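Local coordinates for protein glycerate dehydrogenase/glyoxylate reductase (Thermus thermophilus, PDB 2CUK) that probably reduces hydroxypyruvate and glyoxylate with NAD(P)H, as a member of the D-isomer specific 2-hydroxyacid dehydrogenase family, at residues G144-L149 with G167-Y172; A108-V113 with G222-N227. All coordinates share one frame; numbering follows the deposited sequence.

Interaction 1 of 2, residues G144-L149 with G167-Y172; sequences GLTLGL and GMRVVY
The carbonyl oxygen of Arg-169 is gripped twice: Leu-147 N donates a hydrogen bond to Arg-169 O at 2.7 Å, nearly along the C=O axis and with 172° at the hydrogen, and Thr-146 CA adds a CA-H···O contact to the same oxygen. This pairing lies within the beta-alpha-beta unit of the Rossmann-type domain, where strands 146-150 and 169-173 run parallel, residues 146-149 and 169-172 at 25° to one another, joined by helix 154-165. Leu-147 answers in the other direction, its O receiving Val-171 N at 3.0 Å, and Leu-149 N then reaches Val-171 O at 3.1 Å, so the bonds zigzag as a parallel ladder requires. At the leading end of the ladder Arg-169 N bonds Leu-145 O in the carbonyl plane, whereas the hydrogen bond from Gly-144 N to Gly-167 O comes from above the plane of the Gly-167 carbonyl. Gly-167, at positive phi, also closes the Schellman motif that ends the helix. Leu-147, Leu-149 and Val-170 lie on the face packed by helix 154-165. There the bent chain of Met-168 brings CE to 3.8 Å from Leu-147 CB. On the reverse face Val-171 holds CG2 in the crowded position between its N and carbonyl carbon, 3.6 Å from Gly-148 CA.

Interaction 2 of 2, residues A108-V113 with G222-N227; sequences ALLLAV and GAILLN
Helix 99-114 packs on a face of the parallel sheet of the Rossmann-type domain, residues 108-113 running roughly antiparallel to strand 224-227 (150°), with the axes 9.1 Å apart at their closest. No hydrogen bond links the two segments; the contact is wholly apolar, and its five touching residues are all buried. Its tightest point is Leu-226, whose CB is directed at the helix and whose CG stands anti to the carbonyl carbon (chi1 -59°). The two methyls then straddle one residue: CD1 of Leu-226 sits 3.6 Å from Leu-110 CB, while CD2 of Leu-226 presses on the backbone, 3.9 Å from Leu-110 N. An alanine in place of Leu-226 would remove both methyls and would probably loosen the helix from the sheet and weaken the packing on Val-196 of the neighbouring strand. Packing is looser where Leu-109 CB approaches Leu-226 CD2 at 4.3 Å and where Leu-110 CD1 meets Ile-224 CD1 at 4.2 Å. Even so, this looser part is buried, and Leu-109 also lies against Val-273. On the helix side turned from the strand, Ala-108 and Leu-111 pack on Leu-111 and Ala-108 of the second subunit. One turn along the helix from Leu-109, Val-113 has CG1 anti to its backbone N (chi1 174°) and meets Ile-224 tip to tip, CG1 of Val-113 lying 3.9 Å from Ile-224 CD1.

Overall arrangement
Both interactions involve the same six-stranded parallel sheet, their centres 13 Å apart. Interaction 1 pairs the outermost strand 169-173 with its neighbour through main-chain hydrogen bonds, and it reaches the surface at Gly-144 and Arg-169. Interaction 2 lies deeper, fully buried, and sets a helix on the inner strand 224-227 by side-chain packing alone. Strand 196-199 runs between the two: Leu-147 and Met-168 from one contact, Leu-110 and Leu-226 from the other, all touch Val-196. The contacts also meet directly, Met-168 SD lying 3.9 Å from Leu-110 CD2. In sequence, interaction 1 is nested within the loop that interaction 2 closes.

Interaction 1 of 2, residues G144-L149 with G167-Y172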
ATOM      1  N   GLY A 144       7.664 -14.151  -6.977  1.00 21.85           N
ATOM      2  CA  GLY A 144       8.932 -14.838  -7.122  1.00 22.82           C
ATOM      3  C   GLY A 144      10.110 -14.144  -6.464  1.00 23.33           C
ATOM      4  O   GLY A 144      11.164 -14.754  -6.299  1.00 24.49           O
ATOM      5  N   LEU A 145       9.951 -12.874  -6.096  1.00 20.05           N
ATOM      6  CA  LEU A 145      11.039 -12.148  -5.450  1.00 19.35           C
ATOM      7  C   LEU A 145      11.225 -12.618  -4.017  1.00 18.93           C
ATOM      8  O   LEU A 145      10.298 -13.143  -3.393  1.00 17.54           O
ATOM      9  CB  LEU A 145      10.777 -10.638  -5.465  1.00 20.96           C
ATOM     10  CG  LEU A 145      11.092  -9.894  -6.768  1.00 22.11           C
ATOM     11  CD1 LEU A 145      10.252 -10.447  -7.906  1.00 26.48           C
ATOM     12  CD2 LEU A 145      10.821  -8.414  -6.576  1.00 25.18           C
ATOM     13  N   THR A 146      12.430 -12.419  -3.497  1.00 16.43           N
ATOM     14  CA  THR A 146      12.744 -12.833  -2.140  1.00 16.62           C
ATOM     15  C   THR A 146      12.768 -11.701  -1.125  1.00 16.39           C
ATOM     16  O   THR A 146      13.487 -10.709  -1.285  1.00 14.32           O
ATOM     17  CB  THR A 146      14.106 -13.559  -2.086  1.00 17.09           C
ATOM     18  OG1 THR A 146      14.021 -14.780  -2.832  1.00 14.43           O
ATOM     19  CG2 THR A 146      14.495 -13.867  -0.647  1.00 18.29           C
ATOM     20  N   LEU A 147      11.972 -11.861  -0.075  1.00 15.18           N
ATOM     21  CA  LEU A 147      11.926 -10.886   1.001  1.00 15.06           C
ATOM     22  C   LEU A 147      12.816 -11.416   2.115  1.00 14.94           C
ATOM     23  O   LEU A 147      12.637 -12.543   2.583  1.00 16.45           O
ATOM     24  CB  LEU A 147      10.500 -10.719   1.529  1.00 14.03           C
ATOM     25  CG  LEU A 147      10.368  -9.897   2.815  1.00 15.78           C
ATOM     26  CD1 LEU A 147      10.765  -8.451   2.549  1.00 17.03           C
ATOM     27  CD2 LEU A 147       8.919  -9.972   3.318  1.00 14.61           C
ATOM     28  N   GLY A 148      13.788 -10.609   2.517  1.00 13.69           N
ATOM     29  CA  GLY A 148      14.687 -10.999   3.580  1.00 15.92           C
ATOM     30  C   GLY A 148      14.401 -10.150   4.798  1.00 15.92           C
ATOM     31  O   GLY A 148      14.522  -8.930   4.753  1.00 14.49           O
ATOM     32  N   LEU A 149      14.009 -10.798   5.884  1.00 16.57           N
ATOM     33  CA  LEU A 149      13.698 -10.103   7.120  1.00 18.41           C
ATOM     34  C   LEU A 149      14.868 -10.190   8.094  1.00 18.75           C
ATOM     35  O   LEU A 149      15.416 -11.268   8.306  1.00 18.72           O
ATOM     36  CB  LEU A 149      12.453 -10.727   7.759  1.00 21.54           C
ATOM     37  CG  LEU A 149      11.216 -10.762   6.858  1.00 25.08           C
ATOM     38  CD1 LEU A 149      10.225 -11.787   7.372  1.00 27.84           C
ATOM     39  CD2 LEU A 149      10.595  -9.377   6.799  1.00 26.63           C
ATOM     40  N   GLY A 167       2.969 -13.788  -3.378  1.00 19.53           N
ATOM     41  CA  GLY A 167       3.821 -14.659  -4.166  1.00 19.17           C
ATOM     42  C   GLY A 167       5.310 -14.485  -3.928  1.00 18.93           C
ATOM     43  O   GLY A 167       6.123 -14.914  -4.748  1.00 18.39           O
ATOM     44  N   MET A 168       5.677 -13.860  -2.813  1.00 17.38           N
ATOM     45  CA  MET A 168       7.082 -13.648  -2.499  1.00 17.90           C
ATOM     46  C   MET A 168       7.666 -14.828  -1.740  1.00 21.41           C
ATOM     47  O   MET A 168       6.946 -15.565  -1.072  1.00 20.09           O
ATOM     48  CB  MET A 168       7.271 -12.388  -1.641  1.00 18.00           C
ATOM     49  CG  MET A 168       6.932 -11.084  -2.341  1.00 16.26           C
ATOM     50  SD  MET A 168       7.550  -9.672  -1.416  1.00 19.59           S
ATOM     51  CE  MET A 168       9.268  -9.665  -1.919  1.00 19.55           C
ATOM     52  N   ARG A 169       8.978 -14.998  -1.854  1.00 21.21           N
ATOM     53  CA  ARG A 169       9.629 -16.028  -1.110  1.00 23.15           C
ATOM     54  C   ARG A 169      10.220 -15.373   0.102  1.00 22.25           C
ATOM     55  O   ARG A 169      10.571 -14.201   0.094  1.00 22.57           O
ATOM     56  CB  ARG A 169      10.739 -16.621  -1.977  1.00 27.27           C
ATOM     57  CG  ARG A 169      10.245 -17.781  -2.842  1.00 33.85           C
ATOM     58  CD  ARG A 169      10.814 -17.723  -4.265  1.00 38.38           C
ATOM     59  NE  ARG A 169      12.041 -18.520  -4.364  1.00 41.87           N
ATOM     60  CZ  ARG A 169      12.136 -19.387  -5.390  1.00 44.38           C
ATOM     61  NH1 ARG A 169      11.146 -19.499  -6.258  1.00 44.69           N
ATOM     62  NH2 ARG A 169      13.248 -20.111  -5.543  1.00 44.48           N
ATOM     63  N   VAL A 170      10.273 -16.098   1.213  1.00 20.21           N
ATOM     64  CA  VAL A 170      10.746 -15.503   2.456  1.00 20.16           C
ATOM     65  C   VAL A 170      11.955 -16.187   3.085  1.00 20.67           C
ATOM     66  O   VAL A 170      12.027 -17.413   3.153  1.00 23.27           O
ATOM     67  CB  VAL A 170       9.617 -15.468   3.505  1.00 21.49           C
ATOM     68  CG1 VAL A 170      10.147 -14.906   4.823  1.00 20.32           C
ATOM     69  CG2 VAL A 170       8.456 -14.625   2.992  1.00 19.49           C
ATOM     70  N   VAL A 171      12.902 -15.372   3.540  1.00 19.56           N
ATOM     71  CA  VAL A 171      14.103 -15.855   4.213  1.00 19.55           C
ATOM     72  C   VAL A 171      14.321 -14.893   5.368  1.00 19.16           C
ATOM     73  O   VAL A 171      13.730 -13.808   5.390  1.00 18.70           O
ATOM     74  CB  VAL A 171      15.346 -15.843   3.281  1.00 18.48           C
ATOM     75  CG1 VAL A 171      15.091 -16.713   2.064  1.00 19.06           C
ATOM     76  CG2 VAL A 171      15.675 -14.419   2.866  1.00 17.37           C
ATOM     77  N   TYR A 172      15.150 -15.266   6.334  1.00 18.62           N
ATOM     78  CA  TYR A 172      15.367 -14.368   7.458  1.00 20.77           C
ATOM     79  C   TYR A 172      16.654 -14.594   8.225  1.00 21.32           C
ATOM     80  O   TYR A 172      17.284 -15.648   8.135  1.00 22.63           O
ATOM     81  CB  TYR A 172      14.186 -14.460   8.435  1.00 20.60           C
ATOM     82  CG  TYR A 172      14.190 -15.694   9.318  1.00 22.02           C
ATOM     83  CD1 TYR A 172      14.640 -15.630  10.641  1.00 21.62           C
ATOM     84  CD2 TYR A 172      13.751 -16.923   8.832  1.00 21.22           C
ATOM     85  CE1 TYR A 172      14.648 -16.765  11.459  1.00 22.69           C
ATOM     86  CE2 TYR A 172      13.758 -18.063   9.636  1.00 23.91           C
ATOM     87  CZ  TYR A 172      14.205 -17.979  10.947  1.00 23.98           C
ATOM     88  OH  TYR A 172      14.202 -19.108  11.741  1.00 23.89           O
TER

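Interaction 2 of 2, residues A108-V113 with G222-N227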
ATOM      1  N   ALA A 108       2.608  -1.730   3.149  1.00 14.13           N
ATOM      2  CA  ALA A 108       2.168  -0.557   2.402  1.00 12.98           C
ATOM      3  C   ALA A 108       3.377   0.161   1.790  1.00 13.63           C
ATOM      4  O   ALA A 108       3.313   0.644   0.661  1.00 12.88           O
ATOM      5  CB  ALA A 108       1.401   0.388   3.317  1.00 12.97           C
ATOM      6  N   LEU A 109       4.473   0.224   2.543  1.00 13.86           N
ATOM      7  CA  LEU A 109       5.696   0.876   2.079  1.00 14.47           C
ATOM      8  C   LEU A 109       6.378   0.059   0.984  1.00 14.50           C
ATOM      9  O   LEU A 109       6.910   0.615   0.022  1.00 14.14           O
ATOM     10  CB  LEU A 109       6.666   1.094   3.252  1.00 14.10           C
ATOM     11  CG  LEU A 109       6.306   2.210   4.242  1.00 17.15           C
ATOM     12  CD1 LEU A 109       7.286   2.209   5.418  1.00 13.65           C
ATOM     13  CD2 LEU A 109       6.334   3.556   3.524  1.00 15.96           C
ATOM     14  N   LEU A 110       6.364  -1.262   1.126  1.00 15.95           N
ATOM     15  CA  LEU A 110       6.967  -2.119   0.109  1.00 15.37           C
ATOM     16  C   LEU A 110       6.249  -1.876  -1.219  1.00 15.96           C
ATOM     17  O   LEU A 110       6.884  -1.664  -2.252  1.00 13.97           O
ATOM     18  CB  LEU A 110       6.844  -3.595   0.509  1.00 17.00           C
ATOM     19  CG  LEU A 110       7.150  -4.632  -0.581  1.00 19.02           C
ATOM     20  CD1 LEU A 110       8.500  -4.347  -1.223  1.00 22.03           C
ATOM     21  CD2 LEU A 110       7.129  -6.022   0.022  1.00 19.94           C
ATOM     22  N   LEU A 111       4.920  -1.896  -1.180  1.00 14.47           N
ATOM     23  CA  LEU A 111       4.114  -1.680  -2.377  1.00 13.96           C
ATOM     24  C   LEU A 111       4.240  -0.248  -2.875  1.00 13.74           C
ATOM     25  O   LEU A 111       4.257  -0.007  -4.083  1.00 15.60           O
ATOM     26  CB  LEU A 111       2.647  -2.007  -2.091  1.00 13.44           C
ATOM     27  CG  LEU A 111       2.329  -3.490  -1.880  1.00 15.72           C
ATOM     28  CD1 LEU A 111       0.931  -3.655  -1.295  1.00 15.69           C
ATOM     29  CD2 LEU A 111       2.446  -4.214  -3.216  1.00 16.28           C
ATOM     30  N   ALA A 112       4.339   0.701  -1.949  1.00 12.61           N
ATOM     31  CA  ALA A 112       4.471   2.103  -2.322  1.00 13.79           C
ATOM     32  C   ALA A 112       5.731   2.316  -3.159  1.00 13.69           C
ATOM     33  O   ALA A 112       5.708   3.032  -4.153  1.00 14.66           O
ATOM     34  CB  ALA A 112       4.524   2.972  -1.079  1.00 14.92           C
ATOM     35  N   VAL A 113       6.828   1.693  -2.738  1.00 13.07           N
ATOM     36  CA  VAL A 113       8.110   1.802  -3.425  1.00 12.62           C
ATOM     37  C   VAL A 113       8.162   0.934  -4.681  1.00 13.70           C
ATOM     38  O   VAL A 113       8.462   1.421  -5.769  1.00 13.42           O
ATOM     39  CB  VAL A 113       9.280   1.384  -2.493  1.00 13.08           C
ATOM     40  CG1 VAL A 113      10.598   1.354  -3.269  1.00 11.97           C
ATOM     41  CG2 VAL A 113       9.385   2.349  -1.328  1.00 11.98           C
ATOM     42  N   GLY A 222      19.350  -2.810  -7.424  1.00 14.27           N
ATOM     43  CA  GLY A 222      17.948  -2.970  -7.758  1.00 14.64           C
ATOM     44  C   GLY A 222      17.130  -3.514  -6.595  1.00 14.80           C
ATOM     45  O   GLY A 222      15.967  -3.879  -6.770  1.00 16.14           O
ATOM     46  N   ALA A 223      17.732  -3.573  -5.410  1.00 14.27           N
ATOM     47  CA  ALA A 223      17.039  -4.069  -4.222  1.00 14.99           C
ATOM     48  C   ALA A 223      16.290  -2.934  -3.526  1.00 14.05           C
ATOM     49  O   ALA A 223      16.541  -1.764  -3.792  1.00 13.20           O
ATOM     50  CB  ALA A 223      18.036  -4.698  -3.252  1.00 14.98           C
ATOM     51  N   ILE A 224      15.366  -3.296  -2.641  1.00 13.18           N
ATOM     52  CA  ILE A 224      14.589  -2.325  -1.880  1.00 12.91           C
ATOM     53  C   ILE A 224      14.850  -2.516  -0.386  1.00 14.06           C
ATOM     54  O   ILE A 224      14.897  -3.646   0.101  1.00 13.36           O
ATOM     55  CB  ILE A 224      13.068  -2.502  -2.100  1.00 12.66           C
ATOM     56  CG1 ILE A 224      12.701  -2.193  -3.553  1.00 12.94           C
ATOM     57  CG2 ILE A 224      12.302  -1.586  -1.143  1.00 10.30           C
ATOM     58  CD1 ILE A 224      11.242  -2.492  -3.885  1.00 14.20           C
ATOM     59  N   LEU A 225      15.022  -1.410   0.332  1.00 12.81           N
ATOM     60  CA  LEU A 225      15.239  -1.455   1.774  1.00 14.39           C
ATOM     61  C   LEU A 225      14.017  -0.896   2.495  1.00 13.40           C
ATOM     62  O   LEU A 225      13.516   0.170   2.143  1.00 13.79           O
ATOM     63  CB  LEU A 225      16.459  -0.622   2.172  1.00 13.82           C
ATOM     64  CG  LEU A 225      16.653  -0.466   3.687  1.00 16.29           C
ATOM     65  CD1 LEU A 225      17.061  -1.802   4.303  1.00 18.23           C
ATOM     66  CD2 LEU A 225      17.716   0.587   3.963  1.00 17.81           C
ATOM     67  N   LEU A 226      13.551  -1.615   3.511  1.00 14.10           N
ATOM     68  CA  LEU A 226      12.401  -1.180   4.294  1.00 14.59           C
ATOM     69  C   LEU A 226      12.783  -1.105   5.772  1.00 15.96           C
ATOM     70  O   LEU A 226      13.464  -1.992   6.293  1.00 16.29           O
ATOM     71  CB  LEU A 226      11.238  -2.166   4.129  1.00 15.79           C
ATOM     72  CG  LEU A 226      10.685  -2.429   2.724  1.00 16.79           C
ATOM     73  CD1 LEU A 226       9.599  -3.493   2.801  1.00 16.53           C
ATOM     74  CD2 LEU A 226      10.130  -1.137   2.130  1.00 14.05           C
ATOM     75  N   ASN A 227      12.363  -0.042   6.447  1.00 14.62           N
ATOM     76  CA  ASN A 227      12.646   0.087   7.873  1.00 14.91           C
ATOM     77  C   ASN A 227      11.498   0.747   8.620  1.00 15.57           C
ATOM     78  O   ASN A 227      11.268   1.951   8.497  1.00 15.33           O
ATOM     79  CB  ASN A 227      13.936   0.879   8.119  1.00 15.17           C
ATOM     80  CG  ASN A 227      14.307   0.941   9.597  1.00 15.63           C
ATOM     81  OD1 ASN A 227      13.885   0.095  10.388  1.00 16.41           O
ATOM     82  ND2 ASN A 227      15.106   1.934   9.971  1.00 18.63           N
TER